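Local atomic coordinates of flagellar biosynthetic protein FlhB (Shewanella putrefaciens CN-32, PDB entry 6Z0W), a protein that is probably required to build the flagellar basal-body rod and may belong to the type III export apparatus, this chain being its cytoplasmic domain. Residues Tyr25-Lys30 and Arg72-Thr77; Ala63-Pro68 and Ile114-Asn119. All blocks are in the same frame, centred on the assembly; numbering follows the deposited sequence.

Interactions 1 and 2 share one connection: strand 64-66, the parallel partner in interaction 2, runs through the N-cap residue Ala67 straight into helix 68-77, whose last turns make interaction 1. Both reach the same mixed sheet from different places, and their centres are about 12 Å apart. Interaction 1 lays the helix across strand 25-30 in the interior, while interaction 2 adds the proline-rich 114-119 segment at an outer edge. Asn21, the first residue of an Asn-Pro-Glu-His sequence like the self-cleavage motif of FlhB relatives, lies near both in the chain or in space: Tyr25 follows that sequence directly, and Asn21 OD1 is hydrogen-bonded to Ser66 OG of interaction 2.

Interaction 1 (Tyr25-Lys30 and Arg72-Thr77); sequences YAVAVK and RAIYHT
The phenol oxygen of Tyr25 is gripped by two imidazoles. His76 reaches over from the helix and donates from NE2 to Tyr25 OH at 3.3 Å, a long and bent bond with the oxygen tilted somewhat out of the imidazole plane; the other partner is NE2 of His130, which belongs to the C-terminal purification tag. Tag residue His129 also stacks on the His76 ring, so this end of the contact is partly a product of the construct. The rest of the Tyr25 ring is held by native side chains. With CG anti to its own carbonyl carbon (chi1 -74°), the ring starts out beside the backbone N, and Arg72 CG sits almost exactly over its centre, 3.7 Å from the centroid, in a CH-pi contact. Arg72 CD continues over the same face toward Tyr25 CE2, 3.8 Å away. Along its rim Tyr25 meets Tyr75 in a T-shaped pair: the edge bearing Tyr25 CD1 and CE1 faces the Tyr75 ring, the planes are 86° apart, and the centroids lie 5.5 Å from each other. Tyr75 CB fills in close by and is shared with Val27, two residues on in the strand, whose CG1 touches it at 3.8 Å. The other branch, Val27 CG2, lies in the crowded position between its backbone N and carbonyl carbon and meets Ile74 CG2 at 3.8 Å, with Ile74 CD1 nearly as near. The last turns of helix 68-77 thus lie across strand 25-30 at 74°. Strand 25-30 is flanked in the sheet by strands 17-20 and 40-46; Lys44 from the latter makes a cation-pi contact with Tyr75, and Val92 of helix 89-100 touches both Ile74 and Val29.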
loop_
_atom_site.group_PDB
_atom_site.type_symbol
_atom_site.label_atom_id
_atom_site.label_comp_id
_atom_site.label_asym_id
_atom_site.label_seq_id
_atom_site.Cartn_x
_atom_site.Cartn_y
_atom_site.Cartn_z
ATOM N N TYR A 25 3.396 8.385 -3.934
ATOM C CA TYR A 25 2.929 7.655 -2.764
ATOM C C TYR A 25 3.388 6.205 -2.860
ATOM O O TYR A 25 3.352 5.622 -3.946
ATOM C CB TYR A 25 1.406 7.671 -2.698
ATOM C CG TYR A 25 0.789 8.971 -2.282
ATOM C CD1 TYR A 25 0.376 9.153 -0.983
ATOM C CD2 TYR A 25 0.608 10.006 -3.190
ATOM C CE1 TYR A 25 -0.214 10.306 -0.585
ATOM C CE2 TYR A 25 0.031 11.181 -2.801
ATOM C CZ TYR A 25 -0.377 11.323 -1.483
ATOM O OH TYR A 25 -0.968 12.477 -1.033
ATOM N N ALA A 26 3.800 5.621 -1.733
ATOM C CA ALA A 26 4.059 4.184 -1.647
ATOM C C ALA A 26 3.665 3.716 -0.259
ATOM O O ALA A 26 4.083 4.328 0.728
ATOM C CB ALA A 26 5.542 3.833 -1.901
ATOM N N VAL A 27 2.894 2.632 -0.173
ATOM C CA VAL A 27 2.591 2.017 1.114
ATOM C C VAL A 27 2.940 0.536 1.029
ATOM O O VAL A 27 2.479 -0.170 0.117
ATOM C CB VAL A 27 1.125 2.234 1.536
ATOM C CG1 VAL A 27 0.909 3.706 1.936
ATOM C CG2 VAL A 27 0.176 1.848 0.407
ATOM N N ALA A 28 3.807 0.082 1.939
ATOM C CA ALA A 28 4.190 -1.324 2.006
ATOM C C ALA A 28 3.203 -2.042 2.928
ATOM O O ALA A 28 3.133 -1.751 4.139
ATOM C CB ALA A 28 5.639 -1.476 2.497
ATOM N N VAL A 29 2.450 -2.984 2.359
ATOM C CA VAL A 29 1.353 -3.655 3.051
ATOM C C VAL A 29 1.752 -5.093 3.382
ATOM O O VAL A 29 2.348 -5.792 2.552
ATOM C CB VAL A 29 0.068 -3.605 2.194
ATOM C CG1 VAL A 29 -1.112 -4.354 2.885
ATOM C CG2 VAL A 29 -0.311 -2.156 1.896
ATOM N N LYS A 30 1.392 -5.546 4.588
ATOM C CA LYS A 30 1.613 -6.929 4.998
ATOM C C LYS A 30 0.316 -7.545 5.511
ATOM O O LYS A 30 -0.472 -6.874 6.181
ATOM C CB LYS A 30 2.698 -7.035 6.098
ATOM C CG LYS A 30 3.140 -8.476 6.437
ATOM C CD LYS A 30 4.384 -8.442 7.343
ATOM C CE LYS A 30 4.993 -9.841 7.597
ATOM N NZ LYS A 30 5.263 -10.576 6.318
ATOM N N ARG A 72 -3.236 6.232 -2.069
ATOM C CA ARG A 72 -3.451 7.480 -1.325
ATOM C C ARG A 72 -4.378 7.266 -0.124
ATOM O O ARG A 72 -4.113 7.771 0.981
ATOM C CB ARG A 72 -4.031 8.568 -2.245
ATOM C CG ARG A 72 -3.080 9.070 -3.321
ATOM C CD ARG A 72 -3.526 10.414 -3.928
ATOM N NE ARG A 72 -4.939 10.404 -4.305
ATOM C CZ ARG A 72 -5.395 10.030 -5.497
ATOM N NH1 ARG A 72 -4.538 9.665 -6.442
ATOM N NH2 ARG A 72 -6.703 10.050 -5.751
ATOM N N ALA A 73 -5.471 6.528 -0.324
ATOM C CA ALA A 73 -6.399 6.282 0.776
ATOM C C ALA A 73 -5.729 5.507 1.913
ATOM O O ALA A 73 -5.936 5.818 3.093
ATOM C CB ALA A 73 -7.621 5.542 0.266
ATOM N N ILE A 74 -4.906 4.511 1.583
ATOM C CA ILE A 74 -4.171 3.797 2.625
ATOM C C ILE A 74 -3.253 4.756 3.371
ATOM O O ILE A 74 -3.263 4.822 4.604
ATOM C CB ILE A 74 -3.365 2.631 2.031
ATOM C CG1 ILE A 74 -4.261 1.527 1.500
ATOM C CG2 ILE A 74 -2.455 2.037 3.092
ATOM C CD1 ILE A 74 -3.502 0.568 0.623
ATOM N N TYR A 75 -2.429 5.500 2.626
ATOM C CA TYR A 75 -1.460 6.400 3.248
ATOM C C TYR A 75 -2.140 7.353 4.230
ATOM O O TYR A 75 -1.666 7.532 5.364
ATOM C CB TYR A 75 -0.708 7.184 2.169
ATOM C CG TYR A 75 0.436 8.018 2.718
ATOM C CD1 TYR A 75 1.733 7.531 2.704
ATOM C CD2 TYR A 75 0.209 9.282 3.276
ATOM C CE1 TYR A 75 2.782 8.270 3.217
ATOM C CE2 TYR A 75 1.264 10.047 3.791
ATOM C CZ TYR A 75 2.545 9.534 3.758
ATOM O OH TYR A 75 3.616 10.248 4.258
ATOM N N HIS A 76 -3.276 7.934 3.822
ATOM C CA HIS A 76 -3.943 8.974 4.603
ATOM C C HIS A 76 -4.644 8.449 5.838
ATOM O O HIS A 76 -4.908 9.243 6.748
ATOM C CB HIS A 76 -4.970 9.711 3.751
ATOM C CG HIS A 76 -4.365 10.502 2.640
ATOM N ND1 HIS A 76 -4.973 10.642 1.412
ATOM C CD2 HIS A 76 -3.204 11.188 2.571
ATOM C CE1 HIS A 76 -4.211 11.384 0.632
ATOM N NE2 HIS A 76 -3.132 11.726 1.311
ATOM N N THR A 77 -4.946 7.143 5.887
ATOM C CA THR A 77 -5.843 6.562 6.879
ATOM C C THR A 77 -5.186 5.516 7.779
ATOM O O THR A 77 -5.861 4.983 8.672
ATOM C CB THR A 77 -7.041 5.905 6.182
ATOM O OG1 THR A 77 -6.590 4.770 5.428
ATOM C CG2 THR A 77 -7.768 6.879 5.268
#

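Interaction 2 (Ala63-Pro68 and Ile114-Asn119); sequences AIVSAP and IPIPLN
Ile116 crosses Val65 obliquely. With CG1 anti to its carbonyl carbon (chi1 -47°), Ile116 sets that carbon against Val65 CB at 3.8 Å and a little farther from the CG2 branch. Ile114 meets the other branch of the same valine: its CD1 lies 4.3 Å from Val65 CG1, a looser contact, and the Ile114 side chain also runs past the carbonyl oxygen of Ile64. Tyr98 of helix 89-100 touches both isoleucines, while Val95 of that helix meets Val65. Ser66 and Pro115 point to the opposite face of the sheet, where Ser66 OG is hydrogen-bonded to Asn21 OD1. The backbones pair in parallel at two bridges, Val65 with Ile114 and Ser66 with Pro115; strand 114-115 is an outermost strand of the mixed sheet. This edge strand is part of a run in which isoleucine or leucine alternates with proline, consistent with the proline-rich element reported for FlhB. Ile114 brackets Val65: its N donates to Ile64 O at 3.1 Å and its O accepts from Ser66 N at 2.7 Å. Ile116 N then bonds Ser66 O at 3.1 Å. Past the strands, Ala67 CB meets Leu118 CD2 at 4.1 Å, and Leu118 goes on to touch Pro69 and Leu70 of helix 68-77.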
loop_
_atom_site.group_PDB
_atom_site.type_symbol
_atom_site.label_atom_id
_atom_site.label_comp_id
_atom_site.label_asym_id
_atom_site.label_seq_id
_atom_site.Cartn_x
_atom_site.Cartn_y
_atom_site.Cartn_z
ATOM N N ALA A 63 6.075 -7.500 -5.110
ATOM C CA ALA A 63 5.193 -6.917 -6.118
ATOM C C ALA A 63 4.870 -5.450 -5.805
ATOM O O ALA A 63 4.545 -5.085 -4.673
ATOM C CB ALA A 63 3.901 -7.721 -6.225
ATOM N N ILE A 64 4.998 -4.608 -6.810
ATOM C CA ILE A 64 4.639 -3.205 -6.725
ATOM C C ILE A 64 3.478 -3.002 -7.688
ATOM O O ILE A 64 3.601 -3.307 -8.880
ATOM C CB ILE A 64 5.813 -2.300 -7.116
ATOM C CG1 ILE A 64 7.040 -2.584 -6.235
ATOM C CG2 ILE A 64 5.353 -0.844 -7.086
ATOM C CD1 ILE A 64 8.313 -1.934 -6.745
ATOM N N VAL A 65 2.341 -2.522 -7.198
ATOM C CA VAL A 65 1.194 -2.364 -8.085
ATOM C C VAL A 65 0.680 -0.941 -7.973
ATOM O O VAL A 65 0.680 -0.353 -6.885
ATOM C CB VAL A 65 0.082 -3.402 -7.814
ATOM C CG1 VAL A 65 0.703 -4.786 -7.598
ATOM C CG2 VAL A 65 -0.746 -3.028 -6.618
ATOM N N SER A 66 0.286 -0.373 -9.113
ATOM C CA SER A 66 -0.218 0.990 -9.164
ATOM C C SER A 66 -1.741 0.958 -9.110
ATOM O O SER A 66 -2.396 0.495 -10.055
ATOM C CB SER A 66 0.246 1.726 -10.414
ATOM O OG SER A 66 -0.347 3.016 -10.409
ATOM N N ALA A 67 -2.289 1.489 -8.017
ATOM C CA ALA A 67 -3.719 1.779 -7.903
ATOM C C ALA A 67 -3.826 3.095 -7.143
ATOM O O ALA A 67 -3.957 3.099 -5.918
ATOM C CB ALA A 67 -4.468 0.643 -7.194
ATOM N N PRO A 68 -3.750 4.232 -7.844
ATOM C CA PRO A 68 -3.474 5.549 -7.185
ATOM C C PRO A 68 -4.441 5.890 -6.056
ATOM O O PRO A 68 -3.993 6.345 -4.993
ATOM C CB PRO A 68 -3.590 6.562 -8.349
ATOM C CG PRO A 68 -3.224 5.754 -9.574
ATOM C CD PRO A 68 -3.687 4.325 -9.320
ATOM N N ILE A 114 2.714 -2.667 -11.728
ATOM C CA ILE A 114 1.578 -3.305 -12.384
ATOM C C ILE A 114 0.338 -2.445 -12.163
ATOM O O ILE A 114 -0.059 -2.196 -11.014
ATOM C CB ILE A 114 1.371 -4.735 -11.860
ATOM C CG1 ILE A 114 2.699 -5.502 -11.913
ATOM C CG2 ILE A 114 0.311 -5.427 -12.670
ATOM C CD1 ILE A 114 2.866 -6.610 -10.845
ATOM N N PRO A 115 -0.309 -1.969 -13.224
ATOM C CA PRO A 115 -1.561 -1.222 -13.051
ATOM C C PRO A 115 -2.695 -2.193 -12.766
ATOM O O PRO A 115 -2.943 -3.114 -13.547
ATOM C CB PRO A 115 -1.744 -0.517 -14.402
ATOM C CG PRO A 115 -0.474 -0.815 -15.211
ATOM C CD PRO A 115 0.080 -2.082 -14.637
ATOM N N ILE A 116 -3.364 -2.016 -11.635
ATOM C CA ILE A 116 -4.493 -2.859 -11.271
ATOM C C ILE A 116 -5.720 -1.968 -11.165
ATOM O O ILE A 116 -5.734 -1.027 -10.360
ATOM C CB ILE A 116 -4.277 -3.620 -9.953
ATOM C CG1 ILE A 116 -2.899 -4.271 -9.919
ATOM C CG2 ILE A 116 -5.348 -4.677 -9.797
ATOM C CD1 ILE A 116 -2.735 -5.422 -10.873
ATOM N N PRO A 117 -6.761 -2.215 -11.947
ATOM C CA PRO A 117 -7.996 -1.459 -11.767
ATOM C C PRO A 117 -8.638 -1.831 -10.444
ATOM O O PRO A 117 -8.628 -2.997 -10.036
ATOM C CB PRO A 117 -8.866 -1.891 -12.956
ATOM C CG PRO A 117 -7.933 -2.653 -13.884
ATOM C CD PRO A 117 -6.892 -3.244 -12.988
ATOM N N LEU A 118 -9.165 -0.818 -9.762
ATOM C CA LEU A 118 -10.007 -1.059 -8.605
ATOM C C LEU A 118 -11.351 -1.612 -9.060
ATOM O O LEU A 118 -11.787 -1.405 -10.193
ATOM C CB LEU A 118 -10.198 0.226 -7.799
ATOM C CG LEU A 118 -8.905 0.806 -7.207
ATOM C CD1 LEU A 118 -9.113 2.214 -6.693
ATOM C CD2 LEU A 118 -8.379 -0.114 -6.100
ATOM N N ASN A 119 -12.010 -2.334 -8.170
ATOM C CA ASN A 119 -13.219 -3.035 -8.556
ATOM C C ASN A 119 -14.457 -2.373 -7.996
ATOM O O ASN A 119 -15.575 -2.793 -8.308
ATOM C CB ASN A 119 -13.087 -4.496 -8.137
ATOM C CG ASN A 119 -11.908 -5.141 -8.800
ATOM O OD1 ASN A 119 -11.792 -5.075 -10.030
ATOM N ND2 ASN A 119 -10.979 -5.681 -8.011
#